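Local coordinates for protein 3-hydroxyacyl-CoA dehydrogenase (Brucella suis, PDB 4O5O) that probably oxidises the 3-hydroxyl group of 3-hydroxyacyl-CoA thioesters with a nicotinamide adenine dinucleotide cofactor, as a member of the short-chain dehydrogenase family, at residues 113-116 and 117-121; 135-138 and 139-142. All coordinates share one frame; numbering follows the deposited sequence. Where two conformers were deposited one is given.

Contact 1 (113-116 and 117-121); sequences ETFT and RTISI
S120 N donates to T116 O at 2.8 Å and R117 N to E113 O at 2.9 Å, two of four successive i to i+4 alpha-helical bonds that bind 113-116 to 117-121. The bond from I119 N to F115 O is the straightest, 171° at the hydrogen. T114 O accepts T118 N at 3.1 Å and a weak bond from a water, which is also hydrogen-bonded to T118 OG1 at 2.7 Å. The hydroxyl of T118 is turned back over this turn because OG1 stands beside its own backbone N (chi1 -63°). The T114 and T116 hydroxyls look elsewhere: T114 OG1 hydrogen-bonds to E101 OE1 and K111 O, T116 OG1 to L112 O. R117 extends from CG to NE, and I121 CD1 sits over the centre of one face of its guanidinium, 3.6 Å above the plane. On the buried side I119 CG1 meets F115 CE1 at 3.6 Å, approaching the ring obliquely. F115 and I119 also reach the second subunit: F127 of the second subunit stacks on F115, its I124 packs on F115 and T116, and its I119 meets I119. Within the chain, loop residues P99 and V97 touch T118 and I121, and helix 167-187 packs beside this early part of helix 112-137: A168 touches F115 and T118, A171 also meets F115, and S172 packs against I119.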
# COMPACT_ATOMS: atom_id res chain seq x y z
N GLU B 113 -7.72 17.91 -22.46
CA GLU B 113 -9.16 18.03 -22.21
C GLU B 113 -9.78 16.70 -21.73
O GLU B 113 -10.69 16.68 -20.91
CB GLU B 113 -9.88 18.54 -23.49
CG GLU B 113 -9.43 19.92 -24.02
CD GLU B 113 -8.23 19.93 -24.99
OE1 GLU B 113 -7.36 19.02 -25.00
OE2 GLU B 113 -8.16 20.92 -25.76
N THR B 114 -9.34 15.58 -22.32
CA THR B 114 -9.86 14.26 -21.94
C THR B 114 -9.40 13.85 -20.52
O THR B 114 -10.18 13.31 -19.74
CB THR B 114 -9.42 13.22 -22.97
OG1 THR B 114 -8.01 13.28 -23.08
CG2 THR B 114 -10.12 13.49 -24.32
N PHE B 115 -8.14 14.14 -20.17
CA PHE B 115 -7.65 13.91 -18.81
C PHE B 115 -8.51 14.73 -17.85
O PHE B 115 -8.99 14.23 -16.82
CB PHE B 115 -6.18 14.32 -18.68
CG PHE B 115 -5.57 13.99 -17.33
CD1 PHE B 115 -5.64 14.90 -16.30
CD2 PHE B 115 -4.87 12.81 -17.13
CE1 PHE B 115 -5.06 14.62 -15.07
CE2 PHE B 115 -4.30 12.52 -15.90
CZ PHE B 115 -4.41 13.42 -14.85
N THR B 116 -8.74 16.00 -18.21
CA THR B 116 -9.51 16.87 -17.35
C THR B 116 -10.96 16.36 -17.15
O THR B 116 -11.47 16.40 -16.04
CB THR B 116 -9.50 18.32 -17.88
OG1 THR B 116 -8.14 18.80 -17.91
CG2 THR B 116 -10.36 19.25 -17.03
N ARG B 117 -11.61 15.90 -18.22
CA ARG B 117 -12.97 15.37 -18.12
C ARG B 117 -13.06 14.16 -17.21
O ARG B 117 -13.99 14.04 -16.42
CB ARG B 117 -13.52 15.03 -19.51
CG ARG B 117 -14.94 14.48 -19.51
CD ARG B 117 -15.51 14.25 -20.91
NE ARG B 117 -16.85 13.64 -20.88
CZ ARG B 117 -17.10 12.32 -20.86
NH1 ARG B 117 -16.12 11.41 -20.87
NH2 ARG B 117 -18.37 11.91 -20.83
N THR B 118 -12.13 13.23 -17.34
CA THR B 118 -12.13 12.05 -16.50
C THR B 118 -11.98 12.42 -15.03
O THR B 118 -12.68 11.89 -14.15
CB THR B 118 -11.01 11.12 -16.96
OG1 THR B 118 -11.29 10.73 -18.30
CG2 THR B 118 -10.85 9.88 -16.11
N ILE B 119 -11.05 13.33 -14.74
CA ILE B 119 -10.88 13.87 -13.39
C ILE B 119 -12.16 14.54 -12.90
O ILE B 119 -12.59 14.37 -11.76
CB ILE B 119 -9.73 14.92 -13.34
CG1 ILE B 119 -8.38 14.26 -13.62
CG2 ILE B 119 -9.68 15.65 -12.01
CD1 ILE B 119 -8.09 13.10 -12.69
N SER B 120 -12.76 15.33 -13.78
CA SER B 120 -13.97 16.07 -13.42
C SER B 120 -15.12 15.14 -13.01
O SER B 120 -15.72 15.32 -11.93
CB SER B 120 -14.42 16.98 -14.58
OG SER B 120 -15.65 17.60 -14.28
N ILE B 121 -15.41 14.14 -13.83
CA ILE B 121 -16.52 13.26 -13.52
C ILE B 121 -16.20 12.37 -12.32
O ILE B 121 -16.98 12.24 -11.38
CB ILE B 121 -16.89 12.40 -14.74
CG1 ILE B 121 -17.42 13.27 -15.90
CG2 ILE B 121 -17.92 11.34 -14.34
CD1 ILE B 121 -17.43 12.58 -17.24
O HOH W 1 -9.19 10.45 -20.00

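Contact 2 (135-138 and 139-142); sequences EAMA and KNEP
Two consecutive i to i+3 backbone bonds, K139 N to A136 O at 3.1 Å and N140 N to M137 O at 2.9 Å, tighten the chain where helix 112-137 gives way to loop, the second closing a type I beta turn from M137 to N140.

K139 lies back along the last turn: with CG beside its own backbone N (chi1 -59°), CB comes to 3.4 Å from A136 O and CG to 3.8 Å from E135 O. Its chain is extended beyond CG, and NZ stays 6.1 Å from E135 OE2, so any attraction between these opposite charges would act without direct contact.

The N140 side chain folds back alongside M137, bringing ND2 to 3.6 Å from M137 CA. That amide nitrogen spends its hydrogens on R148 O and I88 O, which ties the helix end to the loops before strands 149-154 and 90-93. A136 rests on I88 and A138 on H190, while L104 of the second subunit packs against E135 and A138. Both backbone acceptors of the turn are approached from well above the carbonyl plane, with a C=O...N angle of 123° in each case, unlike the more linear approach in the body of an alpha helix. From N140 onward the backbone is extended and leaves the helix direction. At the other end of the N140 amide, OD1 takes a 2.6 Å hydrogen bond from a water that also donates weakly to A136 O.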
# COMPACT_ATOMS: atom_id res chain seq x y z
N GLU B 135 -23.18 17.39 4.41
CA GLU B 135 -23.86 18.53 5.00
C GLU B 135 -25.28 18.17 5.43
O GLU B 135 -25.75 18.55 6.50
CB GLU B 135 -23.86 19.66 3.97
CG GLU B 135 -24.46 20.95 4.53
CD GLU B 135 -24.46 22.09 3.53
OE1 GLU B 135 -24.68 21.84 2.33
OE2 GLU B 135 -24.23 23.25 3.95
N ALA B 136 -25.99 17.45 4.56
CA ALA B 136 -27.35 17.00 4.88
C ALA B 136 -27.35 15.95 6.04
O ALA B 136 -28.12 16.05 7.00
CB ALA B 136 -27.99 16.45 3.62
N MET B 137 -26.47 14.96 5.95
CA MET B 137 -26.40 13.89 6.95
C MET B 137 -26.10 14.44 8.34
O MET B 137 -26.58 13.90 9.34
CB MET B 137 -25.30 12.88 6.57
CG MET B 137 -25.65 12.01 5.39
SD MET B 137 -24.15 11.16 4.85
CE MET B 137 -24.76 10.21 3.47
N ALA B 138 -25.30 15.49 8.39
CA ALA B 138 -24.86 16.06 9.67
C ALA B 138 -26.07 16.56 10.48
O ALA B 138 -25.93 16.73 11.69
CB ALA B 138 -23.84 17.18 9.46
N LYS B 139 -27.21 16.81 9.82
CA LYS B 139 -28.44 17.25 10.48
C LYS B 139 -29.26 16.12 11.07
O LYS B 139 -30.18 16.35 11.85
CB LYS B 139 -29.30 18.02 9.49
CG LYS B 139 -28.61 19.24 8.92
CD LYS B 139 -29.50 19.94 7.91
CE LYS B 139 -28.80 21.11 7.25
NZ LYS B 139 -29.70 21.75 6.26
N ASN B 140 -28.97 14.89 10.65
CA ASN B 140 -29.74 13.73 11.11
C ASN B 140 -29.57 13.52 12.61
O ASN B 140 -28.51 13.78 13.18
CB ASN B 140 -29.27 12.44 10.41
CG ASN B 140 -29.63 12.40 8.95
OD1 ASN B 140 -30.58 13.06 8.50
ND2 ASN B 140 -28.91 11.61 8.19
N GLU B 141 -30.62 13.00 13.22
CA GLU B 141 -30.54 12.49 14.58
C GLU B 141 -29.54 11.33 14.61
O GLU B 141 -29.59 10.46 13.73
CB GLU B 141 -31.91 11.98 14.96
CG GLU B 141 -32.05 11.36 16.31
CD GLU B 141 -33.49 11.00 16.62
OE1 GLU B 141 -34.39 11.19 15.75
OE2 GLU B 141 -33.71 10.57 17.72
N PRO B 142 -28.63 11.28 15.60
CA PRO B 142 -27.75 10.10 15.65
C PRO B 142 -28.53 8.80 15.89
O PRO B 142 -29.46 8.77 16.70
CB PRO B 142 -26.76 10.45 16.77
CG PRO B 142 -26.75 11.95 16.76
CD PRO B 142 -28.21 12.30 16.57
O HOH W 2 -30.82 14.11 6.08

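Overall arrangement
From the N terminus, the chain completes the first four strands of the parallel Rossmann-type sheet and a small hairpin before helix 112-137. Contact 1 lies near the start of that helix; contact 2 marks its end and the turn into the loop that leads to strand 149-154. Neither contact closes a long loop, and they follow in series without nesting or crossing. Their centres are 31 Å apart and their nearest atoms about 17 Å. The helix forms the crossover between the neighbouring parallel strands 90-93 and 149-154. The second subunit is touched at both places, near the start of the helix and at its close.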